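Local coordinates for CRISPR/cas2 protein (Pyrococcus horikoshii OT3, PDB 6K2E), which probably binds nucleic acid as a dimer of the Cas2 family, whose members work with Cas1 in acquiring CRISPR spacers, at the interface of chains A and B. Coordinates in Å, arbitrary orientation; residue numbers count along the deposited sequence, not the author numbering. Chains: chain A/B, CRISPR/cas2 protein.

Contact 1: the interface of chains A and B. Residues chain A 31-32, 74-76; chain B 61-63.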
ATOM      1  N   ARG A  31       5.845   3.370   7.847  1.00 26.90           N
ATOM      2  CA  ARG A  31       4.601   4.111   8.030  1.00 29.41           C
ATOM      3  C   ARG A  31       3.731   3.461   9.095  1.00 30.34           C
ATOM      4  O   ARG A  31       3.513   4.023  10.173  1.00 30.85           O
ATOM      5  CB  ARG A  31       3.846   4.191   6.691  1.00 29.47           C
ATOM      6  CG  ARG A  31       2.396   4.673   6.737  1.00 22.54           C
ATOM      7  CD  ARG A  31       2.308   6.074   7.280  1.00 28.06           C
ATOM      8  NE  ARG A  31       2.774   7.058   6.317  1.00 25.90           N
ATOM      9  CZ  ARG A  31       2.904   8.347   6.587  1.00 26.32           C
ATOM     10  NH1 ARG A  31       2.608   8.803   7.797  1.00 25.47           N
ATOM     11  NH2 ARG A  31       3.320   9.176   5.640  1.00 28.46           N
ATOM     12  N   GLN A  32       3.258   2.256   8.807  1.00 28.35           N
ATOM     13  CA  GLN A  32       2.430   1.477   9.694  1.00 24.18           C
ATOM     14  C   GLN A  32       2.564   0.037   9.211  1.00 27.45           C
ATOM     15  O   GLN A  32       3.218  -0.208   8.218  1.00 34.57           O
ATOM     16  CB  GLN A  32       0.990   1.996   9.628  1.00 33.25           C
ATOM     17  CG  GLN A  32       0.250   1.934  10.884  1.00 35.70           C
ATOM     18  CD  GLN A  32      -0.988   2.764  10.855  1.00 33.47           C
ATOM     19  OE1 GLN A  32      -2.091   2.237  10.970  1.00 43.85           O
ATOM     20  NE2 GLN A  32      -0.825   4.085  10.689  1.00 30.45           N
ATOM     21  N   LEU A  74      -2.076  11.424   2.113  1.00 26.47           N
ATOM     22  CA  LEU A  74      -2.467  10.183   2.768  1.00 19.61           C
ATOM     23  C   LEU A  74      -3.491  10.514   3.842  1.00 23.10           C
ATOM     24  O   LEU A  74      -3.242  11.359   4.709  1.00 23.54           O
ATOM     25  CB  LEU A  74      -1.275   9.441   3.398  1.00 21.18           C
ATOM     26  CG  LEU A  74      -1.597   8.375   4.470  1.00 21.59           C
ATOM     27  CD1 LEU A  74      -2.218   7.082   3.898  1.00 16.14           C
ATOM     28  CD2 LEU A  74      -0.369   8.040   5.302  1.00 22.18           C
ATOM     29  N   HIS A  75      -4.643   9.863   3.774  1.00 21.14           N
ATOM     30  CA  HIS A  75      -5.635   9.931   4.826  1.00 18.41           C
ATOM     31  C   HIS A  75      -5.759   8.556   5.466  1.00 24.49           C
ATOM     32  O   HIS A  75      -5.858   7.544   4.760  1.00 20.17           O
ATOM     33  CB  HIS A  75      -6.986  10.402   4.290  1.00 21.49           C
ATOM     34  CG  HIS A  75      -8.058  10.460   5.334  1.00 28.28           C
ATOM     35  ND1 HIS A  75      -8.017  11.337   6.398  1.00 28.72           N
ATOM     36  CD2 HIS A  75      -9.188   9.732   5.492  1.00 26.89           C
ATOM     37  CE1 HIS A  75      -9.087  11.160   7.151  1.00 32.59           C
ATOM     38  NE2 HIS A  75      -9.817  10.196   6.617  1.00 29.22           N
ATOM     39  N   VAL A  76      -5.784   8.529   6.796  1.00 25.66           N
ATOM     40  CA  VAL A  76      -5.876   7.299   7.570  1.00 24.76           C
ATOM     41  C   VAL A  76      -7.261   7.244   8.196  1.00 28.94           C
ATOM     42  O   VAL A  76      -7.702   8.215   8.831  1.00 28.64           O
ATOM     43  CB  VAL A  76      -4.799   7.224   8.674  1.00 27.50           C
ATOM     44  CG1 VAL A  76      -4.856   5.863   9.399  1.00 28.51           C
ATOM     45  CG2 VAL A  76      -3.404   7.513   8.152  1.00 18.68           C
TER
ATOM     46  N   SER B  61      -7.154  -0.273  10.882  1.00 31.97           N
ATOM     47  CA  SER B  61      -6.503   0.828  10.198  1.00 31.13           C
ATOM     48  C   SER B  61      -6.737   0.675   8.701  1.00 26.32           C
ATOM     49  O   SER B  61      -6.613  -0.429   8.162  1.00 25.30           O
ATOM     50  CB  SER B  61      -5.013   0.863  10.583  1.00 28.12           C
ATOM     51  OG  SER B  61      -4.192   1.344   9.546  1.00 40.56           O
ATOM     52  N   VAL B  62      -7.113   1.764   8.040  1.00 20.85           N
ATOM     53  CA  VAL B  62      -7.177   1.811   6.586  1.00 24.55           C
ATOM     54  C   VAL B  62      -6.334   2.980   6.113  1.00 20.77           C
ATOM     55  O   VAL B  62      -6.615   4.130   6.467  1.00 24.43           O
ATOM     56  CB  VAL B  62      -8.616   1.965   6.058  1.00 25.99           C
ATOM     57  CG1 VAL B  62      -8.606   1.941   4.546  1.00 21.82           C
ATOM     58  CG2 VAL B  62      -9.530   0.891   6.592  1.00 23.92           C
ATOM     59  N   LEU B  63      -5.310   2.693   5.314  1.00 19.24           N
ATOM     60  CA  LEU B  63      -4.499   3.720   4.689  1.00 16.89           C
ATOM     61  C   LEU B  63      -5.050   4.047   3.313  1.00 20.37           C
ATOM     62  O   LEU B  63      -5.152   3.169   2.456  1.00 18.64           O
ATOM     63  CB  LEU B  63      -3.057   3.250   4.549  1.00 21.48           C
ATOM     64  CG  LEU B  63      -2.250   2.893   5.789  1.00 19.38           C
ATOM     65  CD1 LEU B  63      -0.793   2.771   5.405  1.00 13.37           C
ATOM     66  CD2 LEU B  63      -2.496   3.916   6.900  1.00 19.70           C
TER

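Contact 2: the interface of chains A and B. Residues chain A 59-60; chain B 78-79.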
ATOM      1  N   ASP A  59       4.572 -18.271  -2.181  1.00 34.94           N
ATOM      2  CA  ASP A  59       3.368 -17.413  -2.090  1.00 46.59           C
ATOM      3  C   ASP A  59       3.510 -16.232  -1.129  1.00 41.55           C
ATOM      4  O   ASP A  59       2.519 -15.638  -0.742  1.00 35.98           O
ATOM      5  CB  ASP A  59       2.100 -18.222  -1.764  1.00 43.23           C
ATOM      6  CG  ASP A  59       1.630 -19.065  -2.948  1.00 65.72           C
ATOM      7  OD1 ASP A  59       0.771 -19.974  -2.749  1.00 68.19           O
ATOM      8  OD2 ASP A  59       2.097 -18.828  -4.096  1.00 69.18           O
ATOM      9  N   ASP A  60       4.731 -15.809  -0.835  1.00 38.87           N
ATOM     10  CA  ASP A  60       4.974 -14.496  -0.263  1.00 25.35           C
ATOM     11  C   ASP A  60       4.904 -13.440  -1.342  1.00 27.45           C
ATOM     12  O   ASP A  60       5.259 -13.687  -2.497  1.00 25.59           O
ATOM     13  CB  ASP A  60       6.357 -14.386   0.356  1.00 33.53           C
ATOM     14  CG  ASP A  60       6.465 -15.093   1.646  1.00 33.34           C
ATOM     15  OD1 ASP A  60       5.496 -15.773   2.067  1.00 30.81           O
ATOM     16  OD2 ASP A  60       7.559 -14.960   2.212  1.00 33.27           O
TER
ATOM     17  N   GLY B  78       7.573 -11.870  -5.744  1.00 21.52           N
ATOM     18  CA  GLY B  78       6.812 -13.017  -5.309  1.00 25.67           C
ATOM     19  C   GLY B  78       5.596 -13.284  -6.166  1.00 26.45           C
ATOM     20  O   GLY B  78       5.657 -13.128  -7.377  1.00 25.62           O
ATOM     21  N   ARG B  79       4.497 -13.695  -5.536  1.00 30.36           N
ATOM     22  CA  ARG B  79       3.248 -14.059  -6.201  1.00 35.52           C
ATOM     23  C   ARG B  79       2.501 -12.858  -6.743  1.00 35.69           C
ATOM     24  O   ARG B  79       2.081 -11.975  -5.994  1.00 33.37           O
ATOM     25  CB  ARG B  79       2.307 -14.791  -5.225  1.00 46.57           C
ATOM     26  CG  ARG B  79       1.233 -15.727  -5.752  1.00 55.51           C
ATOM     27  CD  ARG B  79       1.597 -16.461  -7.084  1.00 73.59           C
ATOM     28  NE  ARG B  79       0.608 -17.493  -7.387  1.00 83.81           N
ATOM     29  CZ  ARG B  79      -0.496 -17.260  -8.133  1.00 80.75           C
ATOM     30  NH1 ARG B  79      -0.724 -16.066  -8.745  1.00 62.17           N
ATOM     31  NH2 ARG B  79      -1.411 -18.225  -8.271  1.00 79.00           N
TER

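Contact 3: the interface of chains A and B. Residues chain A 61-63; chain B 32, 74-76, 79.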
ATOM      1  N   SER A  61       4.508 -12.237  -0.935  1.00 25.11           N
ATOM      2  CA  SER A  61       4.217 -11.165  -1.870  1.00 21.66           C
ATOM      3  C   SER A  61       4.747  -9.838  -1.337  1.00 22.19           C
ATOM      4  O   SER A  61       4.576  -9.532  -0.155  1.00 20.71           O
ATOM      5  CB  SER A  61       2.715 -11.093  -2.094  1.00 21.90           C
ATOM      6  OG  SER A  61       2.451 -10.577  -3.368  1.00 28.12           O
ATOM      7  N   VAL A  62       5.412  -9.054  -2.183  1.00 20.07           N
ATOM      8  CA  VAL A  62       5.767  -7.672  -1.848  1.00 21.60           C
ATOM      9  C   VAL A  62       5.334  -6.774  -3.004  1.00 23.95           C
ATOM     10  O   VAL A  62       5.760  -6.980  -4.150  1.00 24.21           O
ATOM     11  CB  VAL A  62       7.274  -7.473  -1.565  1.00 20.96           C
ATOM     12  CG1 VAL A  62       7.502  -6.068  -1.077  1.00 18.48           C
ATOM     13  CG2 VAL A  62       7.840  -8.462  -0.537  1.00 16.23           C
ATOM     14  N   LEU A  63       4.475  -5.799  -2.713  1.00 21.01           N
ATOM     15  CA  LEU A  63       4.067  -4.799  -3.701  1.00 21.95           C
ATOM     16  C   LEU A  63       4.944  -3.552  -3.624  1.00 22.51           C
ATOM     17  O   LEU A  63       5.005  -2.900  -2.584  1.00 22.85           O
ATOM     18  CB  LEU A  63       2.623  -4.377  -3.473  1.00 19.40           C
ATOM     19  CG  LEU A  63       1.525  -5.404  -3.639  1.00 21.26           C
ATOM     20  CD1 LEU A  63       0.199  -4.688  -3.605  1.00 16.37           C
ATOM     21  CD2 LEU A  63       1.737  -6.123  -4.952  1.00 25.53           C
TER
ATOM     22  N   GLN B  32      -4.336  -7.362  -4.915  1.00 25.27           N
ATOM     23  CA  GLN B  32      -4.112  -8.577  -4.165  1.00 27.95           C
ATOM     24  C   GLN B  32      -4.126  -8.155  -2.704  1.00 31.78           C
ATOM     25  O   GLN B  32      -4.480  -7.008  -2.386  1.00 32.17           O
ATOM     26  CB  GLN B  32      -2.864  -9.367  -4.601  1.00 32.34           C
ATOM     27  CG  GLN B  32      -1.520  -8.730  -4.493  1.00 32.54           C
ATOM     28  CD  GLN B  32      -0.522  -9.643  -5.134  1.00 31.37           C
ATOM     29  OE1 GLN B  32       0.208 -10.346  -4.459  1.00 29.67           O
ATOM     30  NE2 GLN B  32      -0.537  -9.689  -6.464  1.00 31.07           N
ATOM     31  N   LEU B  74       3.923  -0.387 -11.003  1.00 30.04           N
ATOM     32  CA  LEU B  74       3.913  -1.343  -9.904  1.00 20.99           C
ATOM     33  C   LEU B  74       4.770  -2.539 -10.294  1.00 18.37           C
ATOM     34  O   LEU B  74       4.574  -3.131 -11.358  1.00 17.24           O
ATOM     35  CB  LEU B  74       2.477  -1.783  -9.562  1.00 19.45           C
ATOM     36  CG  LEU B  74       2.317  -3.065  -8.740  1.00 25.09           C
ATOM     37  CD1 LEU B  74       2.829  -2.866  -7.311  1.00 23.90           C
ATOM     38  CD2 LEU B  74       0.879  -3.541  -8.722  1.00 22.09           C
ATOM     39  N   HIS B  75       5.742  -2.870  -9.452  1.00 20.78           N
ATOM     40  CA  HIS B  75       6.515  -4.095  -9.582  1.00 21.40           C
ATOM     41  C   HIS B  75       6.189  -4.990  -8.395  1.00 20.87           C
ATOM     42  O   HIS B  75       6.172  -4.517  -7.258  1.00 21.68           O
ATOM     43  CB  HIS B  75       8.023  -3.829  -9.641  1.00 20.68           C
ATOM     44  CG  HIS B  75       8.846  -5.079  -9.548  1.00 26.26           C
ATOM     45  ND1 HIS B  75       8.820  -6.063 -10.514  1.00 29.37           N
ATOM     46  CD2 HIS B  75       9.686  -5.523  -8.585  1.00 28.31           C
ATOM     47  CE1 HIS B  75       9.620  -7.051 -10.159  1.00 30.21           C
ATOM     48  NE2 HIS B  75      10.163  -6.744  -8.995  1.00 28.14           N
ATOM     49  N   VAL B  76       5.950  -6.274  -8.662  1.00 19.68           N
ATOM     50  CA  VAL B  76       5.569  -7.250  -7.648  1.00 24.03           C
ATOM     51  C   VAL B  76       6.703  -8.255  -7.452  1.00 25.09           C
ATOM     52  O   VAL B  76       7.151  -8.892  -8.414  1.00 26.10           O
ATOM     53  CB  VAL B  76       4.266  -7.961  -8.065  1.00 26.04           C
ATOM     54  CG1 VAL B  76       3.722  -8.846  -6.941  1.00 27.23           C
ATOM     55  CG2 VAL B  76       3.217  -6.950  -8.515  1.00 24.79           C
ATOM     56  N   ARG B  79       4.497 -13.695  -5.536  1.00 30.36           N
ATOM     57  CA  ARG B  79       3.248 -14.059  -6.201  1.00 35.52           C
ATOM     58  C   ARG B  79       2.501 -12.858  -6.743  1.00 35.69           C
ATOM     59  O   ARG B  79       2.081 -11.975  -5.994  1.00 33.37           O
ATOM     60  CB  ARG B  79       2.307 -14.791  -5.225  1.00 46.57           C
ATOM     61  CG  ARG B  79       1.233 -15.727  -5.752  1.00 55.51           C
ATOM     62  CD  ARG B  79       1.597 -16.461  -7.084  1.00 73.59           C
ATOM     63  NE  ARG B  79       0.608 -17.493  -7.387  1.00 83.81           N
ATOM     64  CZ  ARG B  79      -0.496 -17.260  -8.133  1.00 80.75           C
ATOM     65  NH1 ARG B  79      -0.724 -16.066  -8.745  1.00 62.17           N
ATOM     66  NH2 ARG B  79      -1.411 -18.225  -8.271  1.00 79.00           N
TER

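Contact 1: the interface of chains A and B
With chi1 at -145° and its chain extended beyond CG, A:Gln32 carries its amide across to B:Ser61, while B:Leu63, CG anti to its carbonyl carbon (chi1 -61°), points its methyls towards chain A. The amide oxygen OE1 of A:Gln32 accepts a hydrogen bond of 2.7 Å from the hydroxyl OG of B:Ser61, which approaches from above the carbonyl plane, 37° out of it. B:Leu63 CD2 lies to one side of the amide plane, offset from its carbon, 4.1 Å from A:Gln32 NE2. B:Leu63 spreads its contacts. Its CD2 lies alongside A:Val76, 3.9 Å from CG2. Its CD1 touches the aliphatic CG of A:Arg31, and its CB meets A:Leu74 CD1 at 4.0 Å. A:Leu74 also braces A:Arg31 within its own chain, CD2 covering the centre of one guanidinium face. Were A:Gln32 an alanine, the B:Ser61 hydroxyl would probably lose this acceptor, and one flank of B:Leu63 its cover. Below the side chains A:Val76 and B:Leu63 form an antiparallel beta bridge, so strand 73-78 of chain A extends the sheet of chain B and ties the Cas2 subunits into a dimer.

Contact 2: the interface of chains A and B
B:Arg79 meets A:Asp59 and A:Asp60 at a rim of the Cas2 dimer, where the loop leading into strand 61-67 of one subunit faces the end of strand 73-78 of the other. The close part is backbone against backbone. The amide N of B:Arg79 donates to the carbonyl O of A:Asp60 over 3.1 Å, nearly straight at the hydrogen (161°) and tilted 26° from the carbonyl plane. B:Gly78 CA lies next to the same oxygen; the absence of a side chain there may ease the approach, and its positive phi of 91° is one that glycine adopts readily. Beside this bond the contact becomes loose. A:Asp59 and B:Arg79 run side by side, pointing the same way, with carboxylate and guanidinium planes steeply inclined to each other. The carboxylate oxygen OD2 of A:Asp59 lies 3.6 Å from the aliphatic CG of B:Arg79 and 3.9 Å from its NE, a long salt bridge. B:Arg79 is poorly ordered, so the ion pair is probably weak. The outer guanidinium nitrogens turn away, NH2 of B:Arg79 being 5.5 Å from A:Asp59 OD2.

Contact 3: the interface of chains A and B
The flat amide of B:Gln32 turns one face to A:Leu63, whose CD2 methyl stands almost directly above the amide carbon CD of B:Gln32 at 4.2 Å. On that same side the hydroxyl of A:Ser61 reaches the amide oxygen: OG of A:Ser61 donates to OE1 of B:Gln32 over 2.5 Å, tilted 34° from the carbonyl plane. A second flat group, the backbone carbonyl of B:Arg79, is met differently, its O lying 3.0 Å from A:Ser61 OG, with the donor in the carbonyl plane. With one hydrogen to give, the hydroxyl must share it or choose between OE1 and the B:Arg79 carbonyl, the latter in a poorly ordered residue. B:Gln32 reaches this spot with CG between its backbone N and carbonyl carbon (chi1 61°) and the chain extended from there. A:Leu63 and B:Val76 lie side by side, pointing the same way, above the antiparallel bridge that joins their strands, 61-67 and 73-78, into one sheet across the subunits. B:Leu74 adds a looser contact, CD1 being 4.1 Å from A:Leu63 CB. The A:Leu63 methyl that covers the amide also packs against both branches of B:Val76: CD2 of A:Leu63 is 3.9 Å from CG1 and from CG2 of B:Val76.

Contact 1 and contact 3 are two-fold twins with the chains exchanged, their C-alpha centres about 19 Å apart: in each, strand 73-78 of one subunit joins strand 61-67 of the other. The exchange is not exact, since the glutamine reaches its serine by different first torsions in the two copies. Contact 2 continues contact 3, their C-alpha centres about 8 Å apart, and shares B:Arg79 with it; between the C-alpha centres of contacts 1 and 2 the distance is about 23 Å. The backbone of that arginine serves both, its N in contact 2 and its O in contact 3. The reciprocal strand pairing, extended by contact 2 at one rim, fits the dimer typical of Cas2.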